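Local coordinates for protein galactose mutarotase related enzyme (Lactobacillus acidophilus, PDB 3DCD) that probably binds carbohydrate and may act as an aldose 1-epimerase-like isomerase, its precise substrate and function being unknown, at residues V48-V53 with F107-R112; G238-Y243 with D247-I252; I258-D263 with E269-M274. All coordinates share one frame; numbering follows the deposited sequence.

Contact 1: residues V48-V53 with F107-R112; sequences VLFPIV and FKFEFR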
# COMPACT_ATOMS: atom_id res chain seq x y z
N VAL A 48 2.85 4.90 3.20
CA VAL A 48 3.41 4.93 1.86
C VAL A 48 4.76 4.22 1.97
O VAL A 48 5.53 4.48 2.92
CB VAL A 48 3.54 6.39 1.37
CG1 VAL A 48 4.35 6.48 0.04
CG2 VAL A 48 2.13 7.01 1.20
N LEU A 49 5.02 3.30 1.04
CA LEU A 49 6.25 2.48 1.07
C LEU A 49 7.20 2.96 -0.03
O LEU A 49 6.87 2.89 -1.21
CB LEU A 49 5.91 0.99 0.89
CG LEU A 49 4.59 0.48 1.52
CD1 LEU A 49 4.29 -0.96 1.12
CD2 LEU A 49 4.60 0.65 3.07
N PHE A 50 8.36 3.47 0.37
CA PHE A 50 9.35 4.07 -0.52
C PHE A 50 10.60 4.40 0.30
O PHE A 50 10.49 4.93 1.42
CB PHE A 50 8.79 5.36 -1.15
CG PHE A 50 9.80 6.14 -1.96
CD1 PHE A 50 10.58 7.12 -1.35
CD2 PHE A 50 9.96 5.91 -3.32
CE1 PHE A 50 11.52 7.86 -2.09
CE2 PHE A 50 10.89 6.66 -4.06
CZ PHE A 50 11.67 7.62 -3.45
N PRO A 51 11.81 4.17 -0.27
CA PRO A 51 12.18 3.68 -1.60
C PRO A 51 12.39 2.18 -1.72
O PRO A 51 13.03 1.73 -2.69
CB PRO A 51 13.49 4.41 -1.87
CG PRO A 51 14.15 4.39 -0.51
CD PRO A 51 13.01 4.57 0.48
N ILE A 52 11.89 1.42 -0.74
CA ILE A 52 11.76 -0.04 -0.87
C ILE A 52 10.39 -0.45 -0.37
O ILE A 52 9.77 0.27 0.42
CB ILE A 52 12.85 -0.83 -0.08
CG1 ILE A 52 12.79 -0.53 1.43
CG2 ILE A 52 14.25 -0.57 -0.67
CD1 ILE A 52 13.77 -1.38 2.25
N VAL A 53 9.92 -1.60 -0.86
CA VAL A 53 8.74 -2.26 -0.35
C VAL A 53 9.24 -3.49 0.40
O VAL A 53 10.08 -4.22 -0.12
CB VAL A 53 7.81 -2.72 -1.50
CG1 VAL A 53 6.73 -3.64 -0.96
CG2 VAL A 53 7.21 -1.53 -2.22
N PHE A 107 20.69 8.60 -3.38
CA PHE A 107 20.04 9.12 -4.57
C PHE A 107 19.34 10.43 -4.29
O PHE A 107 18.85 10.67 -3.17
CB PHE A 107 19.04 8.11 -5.13
CG PHE A 107 19.68 6.83 -5.58
CD1 PHE A 107 20.35 6.77 -6.80
CD2 PHE A 107 19.65 5.70 -4.77
CE1 PHE A 107 20.95 5.59 -7.22
CE2 PHE A 107 20.25 4.51 -5.18
CZ PHE A 107 20.89 4.46 -6.41
N LYS A 108 19.32 11.28 -5.31
CA LYS A 108 18.56 12.51 -5.27
C LYS A 108 17.27 12.27 -6.05
O LYS A 108 17.28 11.62 -7.09
CB LYS A 108 19.36 13.65 -5.90
CG LYS A 108 20.68 13.93 -5.19
CD LYS A 108 21.41 15.14 -5.80
CE LYS A 108 20.70 16.47 -5.53
NZ LYS A 108 20.44 16.77 -4.08
N PHE A 109 16.15 12.77 -5.53
CA PHE A 109 14.85 12.48 -6.15
C PHE A 109 13.82 13.54 -5.80
O PHE A 109 14.02 14.33 -4.87
CB PHE A 109 14.34 11.11 -5.67
CG PHE A 109 14.15 11.02 -4.16
CD1 PHE A 109 15.18 10.54 -3.35
CD2 PHE A 109 12.98 11.47 -3.56
CE1 PHE A 109 15.03 10.49 -1.96
CE2 PHE A 109 12.82 11.43 -2.17
CZ PHE A 109 13.85 10.93 -1.38
N GLU A 110 12.72 13.53 -6.55
CA GLU A 110 11.48 14.18 -6.15
C GLU A 110 10.42 13.08 -6.11
O GLU A 110 10.18 12.43 -7.12
CB GLU A 110 11.08 15.27 -7.16
CG GLU A 110 12.03 16.47 -7.22
CD GLU A 110 11.59 17.54 -8.22
OE1 GLU A 110 10.65 17.29 -9.02
OE2 GLU A 110 12.19 18.62 -8.21
N PHE A 111 9.82 12.86 -4.94
CA PHE A 111 8.77 11.85 -4.77
C PHE A 111 7.45 12.54 -4.44
O PHE A 111 7.34 13.21 -3.41
CB PHE A 111 9.13 10.88 -3.63
CG PHE A 111 8.08 9.81 -3.37
CD1 PHE A 111 7.40 9.20 -4.41
CD2 PHE A 111 7.82 9.38 -2.06
CE1 PHE A 111 6.42 8.18 -4.17
CE2 PHE A 111 6.88 8.37 -1.79
CZ PHE A 111 6.18 7.76 -2.85
N ARG A 112 6.46 12.37 -5.32
CA ARG A 112 5.17 13.01 -5.14
C ARG A 112 4.08 11.96 -4.92
O ARG A 112 4.01 10.97 -5.65
CB ARG A 112 4.82 13.87 -6.36
CG ARG A 112 5.56 15.21 -6.40
CD ARG A 112 5.27 15.94 -7.72
NE ARG A 112 5.93 17.24 -7.76
CZ ARG A 112 7.20 17.42 -8.15
NH1 ARG A 112 7.93 16.39 -8.55
NH2 ARG A 112 7.72 18.63 -8.14

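Contact 2: residues G238-Y243 with D247-I252; sequences GIWSQY and DNYVCI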
# COMPACT_ATOMS: atom_id res chain seq x y z
N GLY A 238 -0.03 -7.22 -1.89
CA GLY A 238 0.02 -7.94 -0.62
C GLY A 238 -1.28 -7.76 0.15
O GLY A 238 -1.85 -6.66 0.16
N ILE A 239 -1.75 -8.84 0.77
CA ILE A 239 -2.91 -8.79 1.66
C ILE A 239 -2.39 -9.16 3.05
O ILE A 239 -1.74 -10.20 3.21
CB ILE A 239 -4.04 -9.81 1.27
CG1 ILE A 239 -4.28 -9.90 -0.26
CG2 ILE A 239 -5.35 -9.50 2.05
CD1 ILE A 239 -4.75 -8.62 -0.94
N TRP A 240 -2.69 -8.34 4.06
CA TRP A 240 -2.11 -8.55 5.38
C TRP A 240 -3.00 -8.01 6.49
O TRP A 240 -3.67 -6.99 6.33
CB TRP A 240 -0.72 -7.85 5.44
CG TRP A 240 -0.06 -7.79 6.82
CD1 TRP A 240 0.71 -8.77 7.41
CD2 TRP A 240 -0.12 -6.71 7.75
NE1 TRP A 240 1.15 -8.34 8.66
CE2 TRP A 240 0.65 -7.08 8.89
CE3 TRP A 240 -0.74 -5.45 7.73
CZ2 TRP A 240 0.79 -6.25 10.00
CZ3 TRP A 240 -0.59 -4.62 8.84
CH2 TRP A 240 0.18 -5.02 9.95
N SER A 241 -2.99 -8.69 7.63
CA SER A 241 -3.46 -8.07 8.87
C SER A 241 -2.55 -8.56 10.01
O SER A 241 -1.78 -9.52 9.81
CB SER A 241 -4.93 -8.42 9.12
OG SER A 241 -5.47 -7.63 10.18
N GLN A 242 -2.62 -7.92 11.17
CA GLN A 242 -1.67 -8.20 12.26
C GLN A 242 -1.87 -9.61 12.82
O GLN A 242 -2.99 -10.14 12.80
CB GLN A 242 -1.78 -7.15 13.38
CG GLN A 242 -0.64 -7.16 14.42
CD GLN A 242 0.73 -7.03 13.78
OE1 GLN A 242 1.29 -8.00 13.30
NE2 GLN A 242 1.24 -5.82 13.74
N TYR A 243 -0.77 -10.21 13.27
CA TYR A 243 -0.75 -11.53 13.89
C TYR A 243 0.53 -11.59 14.75
O TYR A 243 1.57 -11.09 14.32
CB TYR A 243 -0.70 -12.63 12.81
CG TYR A 243 -0.86 -14.02 13.37
CD1 TYR A 243 0.25 -14.73 13.85
CD2 TYR A 243 -2.12 -14.62 13.44
CE1 TYR A 243 0.11 -16.00 14.38
CE2 TYR A 243 -2.27 -15.91 13.96
CZ TYR A 243 -1.15 -16.58 14.44
OH TYR A 243 -1.29 -17.85 14.96
N ASP A 247 -6.95 -7.76 14.96
CA ASP A 247 -8.10 -6.86 15.07
C ASP A 247 -8.84 -6.82 13.73
O ASP A 247 -8.43 -7.46 12.74
CB ASP A 247 -7.65 -5.45 15.50
CG ASP A 247 -8.72 -4.71 16.30
OD1 ASP A 247 -9.94 -4.97 16.12
OD2 ASP A 247 -8.33 -3.88 17.14
N ASN A 248 -9.94 -6.07 13.70
CA ASN A 248 -10.89 -6.16 12.61
C ASN A 248 -10.59 -5.16 11.49
O ASN A 248 -11.29 -4.15 11.30
CB ASN A 248 -12.32 -6.03 13.15
CG ASN A 248 -12.65 -7.14 14.15
OD1 ASN A 248 -12.40 -8.31 13.88
ND2 ASN A 248 -13.17 -6.76 15.31
N TYR A 249 -9.51 -5.45 10.77
CA TYR A 249 -9.11 -4.68 9.60
C TYR A 249 -8.28 -5.58 8.71
O TYR A 249 -7.83 -6.65 9.13
CB TYR A 249 -8.28 -3.43 9.99
CG TYR A 249 -6.83 -3.78 10.30
CD1 TYR A 249 -6.47 -4.26 11.56
CD2 TYR A 249 -5.83 -3.65 9.34
CE1 TYR A 249 -5.15 -4.58 11.86
CE2 TYR A 249 -4.49 -3.99 9.62
CZ TYR A 249 -4.17 -4.46 10.88
OH TYR A 249 -2.86 -4.80 11.17
N VAL A 250 -8.03 -5.11 7.49
CA VAL A 250 -7.15 -5.82 6.57
C VAL A 250 -6.50 -4.76 5.69
O VAL A 250 -7.14 -3.75 5.38
CB VAL A 250 -7.94 -6.88 5.74
CG1 VAL A 250 -8.91 -6.23 4.73
CG2 VAL A 250 -6.95 -7.87 5.04
N CYS A 251 -5.25 -4.99 5.29
CA CYS A 251 -4.60 -4.11 4.32
C CYS A 251 -4.56 -4.80 2.96
O CYS A 251 -4.32 -6.01 2.86
CB CYS A 251 -3.15 -3.79 4.74
SG CYS A 251 -2.97 -2.90 6.30
N ILE A 252 -4.77 -4.00 1.92
CA ILE A 252 -4.63 -4.43 0.51
C ILE A 252 -3.57 -3.51 -0.05
O ILE A 252 -3.78 -2.29 -0.13
CB ILE A 252 -5.97 -4.32 -0.26
CG1 ILE A 252 -7.03 -5.21 0.41
CG2 ILE A 252 -5.77 -4.68 -1.76
CD1 ILE A 252 -8.44 -5.05 -0.14
O HOH W 1 -5.57 -8.93 12.57

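Contact 3: residues I258-D263 with E269-M274; sequences IADRDD and EHKYGM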
# COMPACT_ATOMS: atom_id res chain seq x y z
N ILE A 258 9.31 -5.20 -3.99
CA ILE A 258 9.04 -6.34 -3.13
C ILE A 258 10.19 -6.60 -2.16
O ILE A 258 11.32 -6.15 -2.38
CB ILE A 258 8.68 -7.60 -3.98
CG1 ILE A 258 8.00 -8.71 -3.15
CG2 ILE A 258 9.86 -8.10 -4.80
CD1 ILE A 258 7.29 -9.76 -4.04
N ALA A 259 9.89 -7.31 -1.07
CA ALA A 259 10.91 -7.68 -0.09
C ALA A 259 12.07 -8.45 -0.75
O ALA A 259 11.90 -9.05 -1.81
CB ALA A 259 10.28 -8.53 0.97
N ASP A 260 13.23 -8.47 -0.09
CA ASP A 260 14.34 -9.35 -0.49
C ASP A 260 13.87 -10.80 -0.60
O ASP A 260 13.07 -11.28 0.20
CB ASP A 260 15.48 -9.29 0.54
CG ASP A 260 16.58 -8.28 0.19
OD1 ASP A 260 16.50 -7.58 -0.85
OD2 ASP A 260 17.55 -8.19 0.97
N ARG A 261 14.37 -11.50 -1.62
CA ARG A 261 14.29 -12.95 -1.68
C ARG A 261 15.19 -13.57 -0.64
O ARG A 261 16.21 -12.96 -0.25
CB ARG A 261 14.73 -13.42 -3.06
CG ARG A 261 13.68 -13.10 -4.10
CD ARG A 261 14.23 -13.18 -5.49
NE ARG A 261 14.69 -14.52 -5.84
CZ ARG A 261 14.64 -15.01 -7.08
NH1 ARG A 261 14.14 -14.27 -8.07
NH2 ARG A 261 15.08 -16.23 -7.32
N ASP A 262 14.85 -14.79 -0.23
CA ASP A 262 15.67 -15.50 0.74
C ASP A 262 17.13 -15.59 0.29
O ASP A 262 18.04 -15.55 1.12
CB ASP A 262 15.09 -16.88 1.11
CG ASP A 262 14.75 -17.77 -0.10
OD1 ASP A 262 14.94 -17.37 -1.29
OD2 ASP A 262 14.28 -18.91 0.15
N ASP A 263 17.35 -15.67 -1.02
CA ASP A 263 18.71 -15.78 -1.58
C ASP A 263 19.30 -14.47 -2.17
O ASP A 263 20.24 -14.53 -2.96
CB ASP A 263 18.74 -16.89 -2.64
CG ASP A 263 17.74 -16.67 -3.76
OD1 ASP A 263 17.19 -15.55 -3.90
OD2 ASP A 263 17.50 -17.62 -4.52
N GLU A 269 21.83 -3.20 -7.10
CA GLU A 269 21.76 -3.35 -8.54
C GLU A 269 21.29 -4.73 -8.98
O GLU A 269 20.92 -4.91 -10.13
CB GLU A 269 23.12 -3.06 -9.18
CG GLU A 269 23.52 -1.60 -9.09
CD GLU A 269 24.81 -1.32 -9.83
OE1 GLU A 269 25.90 -1.50 -9.25
OE2 GLU A 269 24.72 -0.92 -11.01
N HIS A 270 21.32 -5.72 -8.07
CA HIS A 270 20.81 -7.06 -8.40
C HIS A 270 19.47 -7.38 -7.75
O HIS A 270 18.93 -8.49 -7.95
CB HIS A 270 21.80 -8.15 -7.97
CG HIS A 270 23.17 -8.00 -8.57
ND1 HIS A 270 24.29 -8.56 -7.98
CD2 HIS A 270 23.60 -7.38 -9.69
CE1 HIS A 270 25.35 -8.28 -8.71
NE2 HIS A 270 24.96 -7.56 -9.75
N LYS A 271 18.94 -6.45 -6.96
CA LYS A 271 17.74 -6.73 -6.15
C LYS A 271 16.49 -6.94 -7.01
O LYS A 271 16.03 -6.04 -7.68
CB LYS A 271 17.51 -5.64 -5.10
CG LYS A 271 16.30 -5.86 -4.18
CD LYS A 271 16.20 -4.72 -3.16
CE LYS A 271 14.78 -4.66 -2.55
NZ LYS A 271 14.39 -5.95 -1.88
N TYR A 272 15.96 -8.16 -6.96
CA TYR A 272 14.74 -8.53 -7.68
C TYR A 272 13.56 -7.58 -7.47
O TYR A 272 13.27 -7.16 -6.33
CB TYR A 272 14.32 -9.94 -7.29
CG TYR A 272 13.00 -10.33 -7.89
CD1 TYR A 272 12.90 -10.73 -9.23
CD2 TYR A 272 11.83 -10.28 -7.13
CE1 TYR A 272 11.67 -11.07 -9.79
CE2 TYR A 272 10.60 -10.62 -7.69
CZ TYR A 272 10.54 -11.00 -9.01
OH TYR A 272 9.30 -11.33 -9.54
N GLY A 273 12.89 -7.24 -8.58
CA GLY A 273 11.62 -6.49 -8.56
C GLY A 273 11.73 -4.98 -8.31
O GLY A 273 10.73 -4.31 -8.03
N MSE A 274 12.95 -4.44 -8.39
CA MSE A 274 13.14 -2.99 -8.20
C MSE A 274 12.91 -2.28 -9.50
O MSE A 274 13.11 -2.88 -10.58
CB MSE A 274 14.55 -2.67 -7.67
CG MSE A 274 14.79 -3.09 -6.23
SE MSE A 274 13.67 -2.04 -4.99
CE MSE A 274 15.03 -0.78 -4.40
O HOH W 2 12.12 -5.10 -4.86
O HOH W 3 13.66 -8.03 -3.78

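Contact 1: residues V48-V53 with F107-R112
Phe50 meets two aromatic rings of the strand 109-112 at once, one face on and one with its edge. Against Phe111 it forms an offset face-to-face stack: the centroids of the two rings lie 4.1 Å apart, the planes are tilted by only 16°, and Phe111 CD2 sits above the rim of the Phe50 ring. The two side chains come in from opposite segments and overlap alongside each other. In both, CG is anti to the backbone N (chi1 173° for Phe50), which sends each ring out toward the other segment. Pro51, joined to Phe50 by a cis peptide bond, covers the other face of the same ring, its CB 3.8 Å above the plane and over the centre.

The second aromatic contact is T-shaped. Phe50 directs its edge at the face of Phe109, with the planes at 70°, and Phe50 CE1 comes within 3.8 Å of Phe109 CE2. Together the three rings make an aromatic cluster in the buried interior of this galactose mutarotase-type beta fold. Phe50 also packs on Val128 and Val48 on Glu124, both of strand 121-130, which lies beside strand 109-118 in the large antiparallel sheet; Phe126 and Val128 pack on Phe111.

An aliphatic contact adds to these: Val48 CG1 touches Phe111 CE2 at 3.6 Å, arriving at the ring edge, near its plane. No hydrogen bond crosses between the segments; away from the cluster, Arg112 NH1 forms a salt bridge with Glu110 OE1 at 2.9 Å, and Arg112 NE pairs with Glu84.

Contact 2: residues G238-Y243 with D247-I252
Trp240 and Cys251 face each other in the antiparallel beta hairpin made by strands 236-240 and 249-256, part of the mutarotase-like fold. Their side chains share one face of the sheet: Cys251 SG lies at the edge of the indole, 3.7 Å from Trp240 CE3, close to the ring plane. The Tyr249 side chain runs across that of Trp240, bringing its OH 3.3 Å from Trp240 CZ3, where it also accepts a weak bond from Gln242 N. Trp35 stacks on Tyr249, and Trp42 meets Trp240 edge-to-face.

On the other face Ile239 and Ile252, a non-hydrogen-bonded pair, lie side by side, while Ile239 CG2 meets Val250 CG2 at 3.8 Å. Trp240 and Cys251 are a hydrogen-bonded pair: Cys251 N reaches Trp240 O at 2.8 Å in a nearly straight bond (172°), and Trp240 N returns a bond to Cys251 O.

Beyond the strand pair, Ser241 takes over. Its OG, anti to the backbone N (chi1 -169°), sits over one face of the Tyr249 ring and donates to Tyr249 O at 2.8 Å from above the carbonyl plane. The same hydroxyl accepts from a water that also donates to Gln242 O and accepts from Asp247 N at 3.0 Å.

Contact 3: residues I258-D263 with E269-M274
The backbones, neither of them regular helix or strand, run nearest each other at Ile258 and Gly273, whose CA atoms are 6.0 Å apart, and Lys271 to Met274 make a type II beta turn with Tyr272 and Gly273 at its corners, Gly273 having the positive phi (77°) of the second.

Lys271 carries the polar side of the contact. Its chain is extended until a bend at chi4 (58°) turns NZ in toward the other segment. There NZ donates to Ile258 O at 3.1 Å, in the carbonyl plane, and forms a salt bridge with Asp260 OD1 at 2.9 Å, meeting the carboxylate from above its plane. A water accepts a third bond from NZ and lies within hydrogen-bonding distance of Ala259 O and Tyr272 O. The buried ammonium is therefore gripped by three acceptors. A second water, accepting from Ile258 N at 2.9 Å, can donate to Tyr272 O. Asp260 has another partner for OD2, the backbone N of Lys57.

Both segments belong to the long excursion between strands 249-256 and 275-277 of the mutarotase-like fold, and these bonds link its two limbs.

Tyr272 supplies the apolar side. Ile258 CG2 packs obliquely on its ring, 3.7 Å from Tyr272 CD2, and Arg261 CD rests 3.7 Å from Tyr272 CB. The bent arginine chain places NH1 over a ring face, but with the guanidinium and ring planes 74° apart and Arg261 CZ 5.4 Å from the centroid, any cation-pi attraction is weak. Trp181 meets Tyr272 edge-to-face and makes a cation-pi contact with Arg261.

In the fold
Contacts 1 and 2 are buried, on opposite sides of the chain centre; contact 3, about 18 Å from that centre, is only partly buried. Contact 1 joins the sheet of strands 48-49, 136-147 and 249-256 to the large sheet that holds 109-118; contact 2 lies within a hairpin of the former. Aromatic rings and one valine methyl link contact 1, backbone bonds and a serine-water network contact 2, and a lysine salt bridge with waters, beside apolar packing on a tyrosine, contact 3. Contacts 1 and 3 touch directly, Met274 CE, of a selenomethionine, packing on Pro51 and Ile52, and Val53 meeting Ile258; contact 2 stays about 8 Å from either at the nearest atoms.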